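Local coordinates for salivary nitrophorin (Cimex lectularius, PDB 2IMQ), which carries nitric oxide on a heme in the saliva of the bed bug and delivers it to the victim during feeding, causing vasodilation, at residues 43-48 with 169-174; 136-141 with 145-150; 197-202 with 242-247. All coordinates share one frame; numbering follows the deposited sequence.

Interaction 1. Residues 43-48 with 169-174; sequences AVQGFG and IGDLNV. With HEM (protoporphyrin IX containing Fe), chain B.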
loop_
_atom_site.group_PDB
_atom_site.type_symbol
_atom_site.label_atom_id
_atom_site.label_comp_id
_atom_site.label_asym_id
_atom_site.label_seq_id
_atom_site.Cartn_x
_atom_site.Cartn_y
_atom_site.Cartn_z
ATOM N N ALA A 43 2.673 -3.913 2.254
ATOM C CA ALA A 43 1.438 -4.549 1.828
ATOM C C ALA A 43 1.736 -5.275 0.513
ATOM O O ALA A 43 2.360 -4.738 -0.417
ATOM C CB ALA A 43 0.310 -3.547 1.608
ATOM N N VAL A 44 1.239 -6.475 0.420
ATOM C CA VAL A 44 1.324 -7.243 -0.815
ATOM C C VAL A 44 -0.030 -7.806 -1.192
ATOM O O VAL A 44 -0.898 -8.024 -0.344
ATOM C CB VAL A 44 2.324 -8.390 -0.762
ATOM C CG1 VAL A 44 3.658 -7.878 -0.732
ATOM C CG2 VAL A 44 2.083 -9.295 0.399
ATOM N N GLN A 45 -0.215 -7.981 -2.503
ATOM C CA GLN A 45 -1.347 -8.638 -3.048
ATOM C C GLN A 45 -0.829 -9.716 -3.929
ATOM O O GLN A 45 0.114 -9.538 -4.697
ATOM C CB GLN A 45 -2.187 -7.659 -3.874
ATOM C CG GLN A 45 -3.281 -8.365 -4.657
ATOM C CD GLN A 45 -4.244 -7.471 -5.324
ATOM O OE1 GLN A 45 -4.501 -6.338 -4.889
ATOM N NE2 GLN A 45 -4.855 -8.022 -6.358
ATOM N N GLY A 46 -1.514 -10.857 -3.875
ATOM C CA GLY A 46 -1.093 -11.975 -4.668
ATOM C C GLY A 46 -1.957 -13.200 -4.454
ATOM O O GLY A 46 -3.179 -13.118 -4.250
ATOM N N PHE A 47 -1.291 -14.335 -4.498
ATOM C CA PHE A 47 -2.016 -15.620 -4.462
ATOM C C PHE A 47 -1.314 -16.640 -3.611
ATOM O O PHE A 47 -0.103 -16.810 -3.716
ATOM C CB PHE A 47 -2.139 -16.182 -5.856
ATOM C CG PHE A 47 -3.027 -15.369 -6.743
ATOM C CD1 PHE A 47 -2.475 -14.496 -7.674
ATOM C CD2 PHE A 47 -4.415 -15.421 -6.594
ATOM C CE1 PHE A 47 -3.300 -13.699 -8.477
ATOM C CE2 PHE A 47 -5.253 -14.642 -7.398
ATOM C CZ PHE A 47 -4.694 -13.774 -8.338
ATOM N N GLY A 48 -2.106 -17.334 -2.801
ATOM C CA GLY A 48 -1.630 -18.510 -2.064
ATOM C C GLY A 48 -0.806 -18.213 -0.823
ATOM O O GLY A 48 -0.103 -19.088 -0.318
ATOM N N ILE A 169 -2.792 1.422 1.476
ATOM C CA ILE A 169 -1.722 1.013 0.542
ATOM C C ILE A 169 -2.056 -0.313 -0.103
ATOM O O ILE A 169 -2.519 -1.235 0.560
ATOM C CB ILE A 169 -0.354 0.928 1.249
ATOM C CG1 ILE A 169 -0.393 0.010 2.474
ATOM C CG2 ILE A 169 0.101 2.340 1.615
ATOM C CD1 ILE A 169 1.038 -0.192 3.071
ATOM N N GLY A 170 -1.827 -0.387 -1.404
ATOM C CA GLY A 170 -2.073 -1.599 -2.147
ATOM C C GLY A 170 -2.588 -1.235 -3.515
ATOM O O GLY A 170 -2.667 -0.066 -3.909
ATOM N N ASP A 171 -2.932 -2.281 -4.235
ATOM C CA ASP A 171 -3.547 -2.150 -5.539
ATOM C C ASP A 171 -5.043 -1.979 -5.303
ATOM O O ASP A 171 -5.727 -2.930 -4.858
ATOM C CB ASP A 171 -3.239 -3.342 -6.419
ATOM C CG ASP A 171 -3.913 -3.303 -7.761
ATOM O OD1 ASP A 171 -4.701 -2.347 -8.005
ATOM O OD2 ASP A 171 -3.630 -4.227 -8.557
ATOM N N LEU A 172 -5.543 -0.775 -5.529
ATOM C CA LEU A 172 -6.929 -0.413 -5.283
ATOM C C LEU A 172 -7.925 -0.895 -6.348
ATOM O O LEU A 172 -9.097 -0.628 -6.243
ATOM C CB LEU A 172 -7.056 1.082 -5.147
ATOM C CG LEU A 172 -6.132 1.791 -4.127
ATOM C CD1 LEU A 172 -6.345 3.282 -4.168
ATOM C CD2 LEU A 172 -6.290 1.282 -2.721
ATOM N N ASN A 173 -7.405 -1.543 -7.365
ATOM C CA ASN A 173 -8.173 -1.952 -8.531
ATOM C C ASN A 173 -8.693 -0.781 -9.305
ATOM O O ASN A 173 -9.685 -0.836 -9.979
ATOM C CB ASN A 173 -9.280 -2.990 -8.238
ATOM C CG ASN A 173 -9.522 -3.842 -9.422
ATOM O OD1 ASN A 173 -8.578 -4.146 -10.163
ATOM N ND2 ASN A 173 -10.771 -4.235 -9.620
ATOM N N VAL A 174 -7.973 0.322 -9.194
ATOM C CA VAL A 174 -8.162 1.561 -9.959
ATOM C C VAL A 174 -7.222 1.489 -11.202
ATOM O O VAL A 174 -6.042 1.228 -11.037
ATOM C CB VAL A 174 -7.828 2.804 -9.093
ATOM C CG1 VAL A 174 -7.731 4.026 -9.927
ATOM C CG2 VAL A 174 -8.882 2.964 -8.020
HETATM C CHA HEM B . 5.353 -13.035 6.040
HETATM C CHB HEM B . 6.495 -9.789 2.624
HETATM C CHC HEM B . 5.517 -13.046 -0.782
HETATM C CHD HEM B . 4.078 -16.182 2.508
HETATM C C1A HEM B . 5.779 -11.883 5.445
HETATM C C2A HEM B . 6.233 -10.685 6.111
HETATM C C3A HEM B . 6.513 -9.783 5.136
HETATM C C4A HEM B . 6.279 -10.394 3.859
HETATM C CMA HEM B . 7.054 -8.382 5.352
HETATM C CAA HEM B . 6.384 -10.450 7.631
HETATM C CBA HEM B . 7.883 -10.760 7.896
HETATM C CGA HEM B . 8.217 -10.663 9.377
HETATM O O1A HEM B . 7.918 -11.605 10.109
HETATM O O2A HEM B . 8.846 -9.668 9.816
HETATM C C1B HEM B . 6.342 -10.404 1.422
HETATM C C2B HEM B . 6.626 -9.801 0.142
HETATM C C3B HEM B . 6.367 -10.689 -0.810
HETATM C C4B HEM B . 5.921 -11.895 -0.160
HETATM C CMB HEM B . 7.121 -8.398 0.131
HETATM C CAB HEM B . 6.479 -10.545 -2.320
HETATM C CBB HEM B . 7.259 -9.605 -2.871
HETATM C C1C HEM B . 5.076 -14.218 -0.240
HETATM C C2C HEM B . 4.612 -15.387 -0.943
HETATM C C3C HEM B . 4.278 -16.273 -0.009
HETATM C C4C HEM B . 4.382 -15.655 1.276
HETATM C CMC HEM B . 4.700 -15.648 -2.451
HETATM C CAC HEM B . 3.766 -17.687 -0.245
HETATM C CBC HEM B . 2.654 -17.930 -0.935
HETATM C C1D HEM B . 4.246 -15.593 3.742
HETATM C C2D HEM B . 3.823 -16.197 4.982
HETATM C C3D HEM B . 4.241 -15.253 6.062
HETATM C C4D HEM B . 4.856 -14.133 5.400
HETATM C CMD HEM B . 3.137 -17.551 5.162
HETATM C CAD HEM B . 3.977 -15.499 7.558
HETATM C CBD HEM B . 4.886 -16.650 7.958
HETATM C CGD HEM B . 4.971 -16.755 9.449
HETATM O O1D HEM B . 5.698 -17.690 9.919
HETATM O O2D HEM B . 4.315 -15.914 10.131
HETATM N NA HEM B . 5.829 -11.698 4.067
HETATM N NB HEM B . 5.889 -11.676 1.205
HETATM N NC HEM B . 4.891 -14.405 1.097
HETATM N ND HEM B . 4.828 -14.366 4.036
HETATM FE FE HEM B . 5.490 -13.100 2.604
HETATM O O HOH W 1 -3.689 -4.710 -2.740
#

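Interaction 2. Residues 136-141 with 145-150; sequences MSDEDV and NTKYAY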
loop_
_atom_site.group_PDB
_atom_site.type_symbol
_atom_site.label_atom_id
_atom_site.label_comp_id
_atom_site.label_asym_id
_atom_site.label_seq_id
_atom_site.Cartn_x
_atom_site.Cartn_y
_atom_site.Cartn_z
ATOM N N MET A 136 -9.660 -6.224 -4.473
ATOM C CA MET A 136 -10.953 -6.504 -5.094
ATOM C C MET A 136 -10.691 -7.033 -6.500
ATOM O O MET A 136 -9.741 -6.622 -7.176
ATOM C CB MET A 136 -11.783 -5.264 -5.181
ATOM C CG MET A 136 -13.217 -5.476 -5.564
ATOM S SD MET A 136 -14.084 -6.489 -4.394
ATOM C CE MET A 136 -14.145 -5.402 -2.966
ATOM N N SER A 137 -11.591 -7.907 -6.963
ATOM C CA SER A 137 -11.572 -8.440 -8.336
ATOM C C SER A 137 -12.450 -7.605 -9.252
ATOM O O SER A 137 -13.423 -7.044 -8.790
ATOM C CB SER A 137 -12.084 -9.905 -8.330
ATOM O OG SER A 137 -13.436 -9.989 -8.002
ATOM N N ASP A 138 -12.172 -7.568 -10.526
ATOM C CA ASP A 138 -13.016 -6.896 -11.467
ATOM C C ASP A 138 -14.414 -7.435 -11.471
ATOM O O ASP A 138 -15.337 -6.707 -11.730
ATOM C CB ASP A 138 -12.433 -7.088 -12.867
ATOM C CG ASP A 138 -11.419 -6.066 -13.215
ATOM O OD1 ASP A 138 -11.127 -5.195 -12.403
ATOM O OD2 ASP A 138 -10.933 -5.977 -14.348
ATOM N N GLU A 139 -14.585 -8.716 -11.206
ATOM C CA GLU A 139 -15.868 -9.414 -11.511
ATOM C C GLU A 139 -16.828 -9.437 -10.298
ATOM O O GLU A 139 -18.003 -9.675 -10.454
ATOM C CB GLU A 139 -15.547 -10.798 -12.171
ATOM C CG GLU A 139 -14.852 -10.731 -13.562
ATOM C CD GLU A 139 -14.461 -12.059 -14.297
ATOM O OE1 GLU A 139 -13.797 -12.066 -15.423
ATOM O OE2 GLU A 139 -14.815 -13.141 -13.778
ATOM N N ASP A 140 -16.331 -9.079 -9.114
ATOM C CA ASP A 140 -17.059 -9.166 -7.876
ATOM C C ASP A 140 -18.309 -8.307 -7.727
ATOM O O ASP A 140 -18.262 -7.136 -8.131
ATOM C CB ASP A 140 -16.070 -8.702 -6.736
ATOM C CG ASP A 140 -15.123 -9.807 -6.232
ATOM O OD1 ASP A 140 -14.147 -9.450 -5.513
ATOM O OD2 ASP A 140 -15.286 -11.040 -6.457
ATOM N N VAL A 141 -19.368 -8.830 -7.117
ATOM C CA VAL A 141 -20.443 -8.098 -6.574
ATOM C C VAL A 141 -19.908 -7.593 -5.269
ATOM O O VAL A 141 -19.238 -8.358 -4.577
ATOM C CB VAL A 141 -21.621 -9.122 -6.290
ATOM C CG1 VAL A 141 -22.711 -8.494 -5.509
ATOM C CG2 VAL A 141 -22.138 -9.785 -7.612
ATOM N N ASN A 145 -21.075 -1.743 -5.408
ATOM C CA ASN A 145 -21.390 -1.987 -6.822
ATOM C C ASN A 145 -20.371 -1.387 -7.780
ATOM O O ASN A 145 -20.720 -1.073 -8.914
ATOM C CB ASN A 145 -22.816 -1.610 -7.216
ATOM C CG ASN A 145 -23.306 -2.398 -8.458
ATOM O OD1 ASN A 145 -24.144 -1.896 -9.252
ATOM N ND2 ASN A 145 -22.849 -3.595 -8.606
ATOM N N THR A 146 -19.145 -1.302 -7.330
ATOM C CA THR A 146 -18.005 -0.980 -8.173
ATOM C C THR A 146 -16.945 -2.038 -8.036
ATOM O O THR A 146 -16.978 -2.894 -7.169
ATOM C CB THR A 146 -17.355 0.326 -7.825
ATOM O OG1 THR A 146 -16.503 0.192 -6.657
ATOM C CG2 THR A 146 -18.365 1.417 -7.630
ATOM N N LYS A 147 -15.922 -1.956 -8.883
ATOM C CA LYS A 147 -14.821 -2.870 -8.853
ATOM C C LYS A 147 -13.711 -2.404 -7.925
ATOM O O LYS A 147 -12.703 -3.076 -7.803
ATOM C CB LYS A 147 -14.237 -3.054 -10.234
ATOM C CG LYS A 147 -13.449 -1.850 -10.745
ATOM C CD LYS A 147 -12.935 -1.983 -12.164
ATOM C CE LYS A 147 -12.295 -0.684 -12.591
ATOM N NZ LYS A 147 -10.874 -0.785 -12.497
ATOM N N TYR A 148 -13.877 -1.235 -7.317
ATOM C CA TYR A 148 -12.761 -0.632 -6.575
ATOM C C TYR A 148 -12.646 -1.299 -5.186
ATOM O O TYR A 148 -13.613 -1.672 -4.557
ATOM C CB TYR A 148 -12.950 0.864 -6.463
ATOM C CG TYR A 148 -13.137 1.545 -7.812
ATOM C CD1 TYR A 148 -14.306 2.229 -8.128
ATOM C CD2 TYR A 148 -12.197 1.427 -8.800
ATOM C CE1 TYR A 148 -14.500 2.804 -9.370
ATOM C CE2 TYR A 148 -12.397 1.983 -10.060
ATOM C CZ TYR A 148 -13.519 2.682 -10.334
ATOM O OH TYR A 148 -13.697 3.187 -11.582
ATOM N N ALA A 149 -11.400 -1.374 -4.697
ATOM C CA ALA A 149 -11.085 -2.049 -3.455
ATOM C C ALA A 149 -11.298 -1.121 -2.256
ATOM O O ALA A 149 -10.394 -0.808 -1.491
ATOM C CB ALA A 149 -9.691 -2.619 -3.499
ATOM N N TYR A 150 -12.534 -0.697 -2.101
ATOM C CA TYR A 150 -12.979 0.107 -0.990
ATOM C C TYR A 150 -14.119 -0.623 -0.257
ATOM O O TYR A 150 -14.985 -1.237 -0.893
ATOM C CB TYR A 150 -13.517 1.461 -1.434
ATOM C CG TYR A 150 -13.912 2.367 -0.291
ATOM C CD1 TYR A 150 -12.968 3.098 0.347
ATOM C CD2 TYR A 150 -15.231 2.472 0.131
ATOM C CE1 TYR A 150 -13.299 3.906 1.407
ATOM C CE2 TYR A 150 -15.577 3.276 1.168
ATOM C CZ TYR A 150 -14.621 4.030 1.802
ATOM O OH TYR A 150 -14.941 4.833 2.886
HETATM O O HOH W 2 -9.651 -3.152 -13.071
#

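Interaction 3. Residues 197-202 with 242-247; sequences AFDQLK and TDRALY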
loop_
_atom_site.group_PDB
_atom_site.type_symbol
_atom_site.label_atom_id
_atom_site.label_comp_id
_atom_site.label_asym_id
_atom_site.label_seq_id
_atom_site.Cartn_x
_atom_site.Cartn_y
_atom_site.Cartn_z
ATOM N N ALA A 197 -5.493 12.083 -15.914
ATOM C CA ALA A 197 -6.857 12.554 -16.158
ATOM C C ALA A 197 -7.841 11.392 -16.418
ATOM O O ALA A 197 -9.000 11.517 -16.129
ATOM C CB ALA A 197 -6.906 13.560 -17.255
ATOM N N PHE A 198 -7.342 10.256 -16.888
ATOM C CA PHE A 198 -8.143 9.055 -17.211
ATOM C C PHE A 198 -8.134 8.039 -16.070
ATOM O O PHE A 198 -8.835 7.038 -16.148
ATOM C CB PHE A 198 -7.624 8.419 -18.491
ATOM C CG PHE A 198 -7.685 9.339 -19.641
ATOM C CD1 PHE A 198 -6.554 9.981 -20.100
ATOM C CD2 PHE A 198 -8.886 9.591 -20.277
ATOM C CE1 PHE A 198 -6.623 10.861 -21.145
ATOM C CE2 PHE A 198 -8.917 10.474 -21.362
ATOM C CZ PHE A 198 -7.803 11.096 -21.759
ATOM N N ASP A 199 -7.348 8.270 -15.026
ATOM C CA ASP A 199 -7.288 7.381 -13.919
ATOM C C ASP A 199 -8.618 7.398 -13.158
ATOM O O ASP A 199 -9.271 8.413 -13.009
ATOM C CB ASP A 199 -6.112 7.784 -12.998
ATOM C CG ASP A 199 -6.072 6.945 -11.764
ATOM O OD1 ASP A 199 -5.536 5.802 -11.803
ATOM O OD2 ASP A 199 -6.514 7.400 -10.666
ATOM N N GLN A 200 -8.970 6.219 -12.646
ATOM C CA GLN A 200 -10.306 6.028 -12.013
ATOM C C GLN A 200 -10.409 6.462 -10.554
ATOM O O GLN A 200 -11.487 6.457 -10.016
ATOM C CB GLN A 200 -10.729 4.576 -12.177
ATOM C CG GLN A 200 -11.040 4.185 -13.601
ATOM C CD GLN A 200 -11.162 2.735 -13.833
ATOM O OE1 GLN A 200 -10.493 1.915 -13.202
ATOM N NE2 GLN A 200 -11.948 2.390 -14.851
ATOM N N LEU A 201 -9.328 6.893 -9.909
ATOM C CA LEU A 201 -9.459 7.259 -8.500
ATOM C C LEU A 201 -10.447 8.397 -8.359
ATOM O O LEU A 201 -11.286 8.397 -7.459
ATOM C CB LEU A 201 -8.104 7.577 -7.885
ATOM C CG LEU A 201 -8.179 7.926 -6.379
ATOM C CD1 LEU A 201 -8.708 6.760 -5.588
ATOM C CD2 LEU A 201 -6.779 8.308 -5.927
ATOM N N LYS A 202 -10.395 9.400 -9.226
ATOM C CA LYS A 202 -11.344 10.498 -9.119
ATOM C C LYS A 202 -12.774 10.071 -9.332
ATOM O O LYS A 202 -13.676 10.648 -8.766
ATOM C CB LYS A 202 -10.989 11.592 -10.124
ATOM C CG LYS A 202 -11.073 11.199 -11.547
ATOM C CD LYS A 202 -10.774 12.384 -12.530
ATOM C CE LYS A 202 -9.325 12.728 -12.545
ATOM N NZ LYS A 202 -8.308 11.597 -12.671
ATOM N N THR A 242 -1.265 0.884 -10.488
ATOM C CA THR A 242 -1.928 -0.184 -9.742
ATOM C C THR A 242 -1.730 -0.036 -8.240
ATOM O O THR A 242 -2.656 0.342 -7.509
ATOM C CB THR A 242 -1.541 -1.511 -10.302
ATOM O OG1 THR A 242 -0.135 -1.632 -10.268
ATOM C CG2 THR A 242 -1.977 -1.612 -11.718
ATOM N N ASP A 243 -0.505 -0.176 -7.786
ATOM C CA ASP A 243 -0.177 0.086 -6.356
ATOM C C ASP A 243 -0.249 1.577 -6.066
ATOM O O ASP A 243 0.358 2.372 -6.788
ATOM C CB ASP A 243 1.210 -0.443 -6.047
ATOM C CG ASP A 243 1.186 -1.957 -5.931
ATOM O OD1 ASP A 243 0.740 -2.443 -4.836
ATOM O OD2 ASP A 243 1.524 -2.748 -6.853
ATOM N N ARG A 244 -0.954 1.958 -5.009
ATOM C CA ARG A 244 -1.169 3.316 -4.638
ATOM C C ARG A 244 -0.969 3.453 -3.156
ATOM O O ARG A 244 -1.127 2.513 -2.390
ATOM C CB ARG A 244 -2.608 3.800 -4.990
ATOM C CG ARG A 244 -3.088 3.401 -6.369
ATOM C CD ARG A 244 -2.383 4.075 -7.538
ATOM N NE ARG A 244 -2.880 5.398 -7.806
ATOM C CZ ARG A 244 -3.845 5.682 -8.662
ATOM N NH1 ARG A 244 -4.426 4.725 -9.390
ATOM N NH2 ARG A 244 -4.259 6.944 -8.772
ATOM N N ALA A 245 -0.657 4.679 -2.752
ATOM C CA ALA A 245 -0.667 5.076 -1.329
ATOM C C ALA A 245 -1.536 6.277 -1.148
ATOM O O ALA A 245 -1.340 7.301 -1.813
ATOM C CB ALA A 245 0.761 5.409 -0.857
ATOM N N LEU A 246 -2.501 6.153 -0.258
ATOM C CA LEU A 246 -3.411 7.234 0.078
ATOM C C LEU A 246 -3.226 7.529 1.558
ATOM O O LEU A 246 -2.915 6.661 2.373
ATOM C CB LEU A 246 -4.869 6.827 -0.132
ATOM C CG LEU A 246 -5.223 6.338 -1.488
ATOM C CD1 LEU A 246 -6.704 5.962 -1.509
ATOM C CD2 LEU A 246 -4.855 7.337 -2.584
ATOM N N TYR A 247 -3.439 8.790 1.915
ATOM C CA TYR A 247 -3.329 9.216 3.310
ATOM C C TYR A 247 -4.422 10.162 3.705
ATOM O O TYR A 247 -4.990 10.839 2.868
ATOM C CB TYR A 247 -1.980 9.901 3.564
ATOM C CG TYR A 247 -1.723 11.192 2.854
ATOM C CD1 TYR A 247 -1.977 12.440 3.477
ATOM C CD2 TYR A 247 -1.240 11.236 1.582
ATOM C CE1 TYR A 247 -1.727 13.658 2.821
ATOM C CE2 TYR A 247 -0.964 12.444 0.951
ATOM C CZ TYR A 247 -1.217 13.639 1.547
ATOM O OH TYR A 247 -0.924 14.812 0.838
#

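Interaction 1. Residues 43-48 with 169-174
Ala43 and Ile169 meet in the interior of a DNase I-like beta-sandwich, the fold shared with the inositol polyphosphate 5-phosphatases. Ala43 lies on strand 39-46 of one sheet, while Ile169 ends strand 165-169 of the other, just before the chain turns a corner at Gly170. Here the packing is close and apolar: the single methyl CB of Ala43 touches both CG1 and CD1 of Ile169, each at 3.7 Å. The isoleucine manages this because its CG1 stands between backbone N and carbonyl carbon (chi1 55°), with CD1 stretched onward to the alanine. Buried apolar contact gives way to water two residues along. Gln45, partly exposed, extends its chain towards Asp171 so that its OE1 comes 3.6 Å from Asp171 CB. The junction is completed by a bridging water, which donates to Gln45 OE1 (2.8 Å) and accepts from Asp171 N (3.0 Å). The carboxylate binds Arg175 at OD1, and at OD2 reaches Asn15 on strand 6-17, beside strand 39-46 in the opposing sheet. Val44 points away from residues 169-174, on the heme side of strand 39-46. Residues 170-175 follow the GDxNxR pattern of the phosphatase family, and an Asx turn shapes them: Asn173 N donates to Asp171 OD1 over 2.9 Å, arriving 40° above the carboxylate plane.

Interaction 2. Residues 136-141 with 145-150
The long loop between strands 127-135 and 165-169 folds back on itself, laying Met136 against Ala149 and Asp138 beside Lys147. Neither limb is a regular strand, so side chains and a water do the work that ladder bonds do in a hairpin. Met136 is the buried member. Its CG, anti to the backbone N (chi1 -169°), rests 3.3 Å from the carbonyl oxygen Lys147 O. Its CB packs against Ala149 CB at 3.8 Å, and bends at the next two torsions curl the thioether back so that the CE methyl approaches the carbonyl of Tyr148.

Towards the surface, the Asp138 and Lys147 side chains lie alongside each other and head in one direction. Asp138 OD1 lies 3.7 Å from the methylene Lys147 CD, and the charged ends communicate through a water rather than directly. That water donates to Asp138 OD1 at 2.6 Å and accepts from Lys147 NZ at 2.7 Å. Both ends are also held from outside: Asn173 ND2 donates to Asp138 OD1, while Lys147 NZ donates to Asn173 O and Gln200 OE1. The ammonium is thus gripped by three oxygens, which probably steadies its charge. The lysine's CG meanwhile sits 3.9 Å above one face of the Tyr148 ring, towards its rim.

Local turns set the path of the second limb. Tyr148 N donates to Thr146 OG1 (3.1 Å), and Ala149 is the centre of a tight turn whose Tyr150 N to Tyr148 O bond is weak. With Met136 CA and Ala149 CA 4.7 Å apart and no helix or strand between them, residues 136-149 fit the description of an omega loop, here combined with an ST turn and an inverse gamma turn.

Interaction 3. Residues 197-202 with 242-247
Arg244 reaches out from its strand to grip Asp199 end-on, NH1 and NH2 each taking one carboxylate oxygen. The bond from Arg244 NH2 to Asp199 OD2 is 3.0 Å long and nearly straight at 173°, with OD2 in the guanidinium plane. Its companion, from Arg244 NH1 to Asp199 OD1 at 2.9 Å, is more bent, although it meets OD1 on the syn side. Because the two flat groups are turned 60° against each other, this salt bridge is twisted rather than coplanar.

OD2 also serves a second donor. Leu201 N, 3.0 Å from Asp199 OD2, approaches from the opposite face of the carboxylate to Arg244 NH2. One buried oxygen therefore caps the start of the helix and holds the arginine at once, an economical use of a charge that is probably stabilised by both donors. Leu201 also flanks the ion pair with its side chain: its CB lies 4.0 Å from Arg244 NH2, and its CD2 meets Leu246 CD2 at 4.0 Å, the two leucine side chains running antiparallel past one another.

Beyond this shell, bends at chi2 and chi3 of Arg244 bring its guanidinium into range of further acceptors. Glu215 forms a salt bridge with NE, and the carbonyl of Trp241 accepts from NH1. Val174 packs against both Asp199 and Arg244. The whole arrangement ties the entrance of helix 201-206 to strand 243-248, an edge strand of its five-stranded sheet, whose backbone pairs with Trp168 in strand 165-169 and with Gly170 just beyond it.

How the interactions relate
Residues 169-174 of interaction 1 join the three contacts, a worked case of one segment shared by several contacts. The centre of interaction 1 is about 13 Å from that of interaction 2 and equally far from that of interaction 3. Ala149 N donates to Leu172 O at 2.9 Å, linking interactions 1 and 2; Gly170 O accepts from Arg244 N at 2.9 Å, linking interactions 1 and 3. Through the Lys147-Gln200 pair, interactions 2 and 3 touch directly despite centres about 15 Å apart. Only interaction 1 borders the heme: Val44 CG1 lies 3.6 Å from the heme methyl CMB, whereas the iron takes its proximal ligand from Cys60.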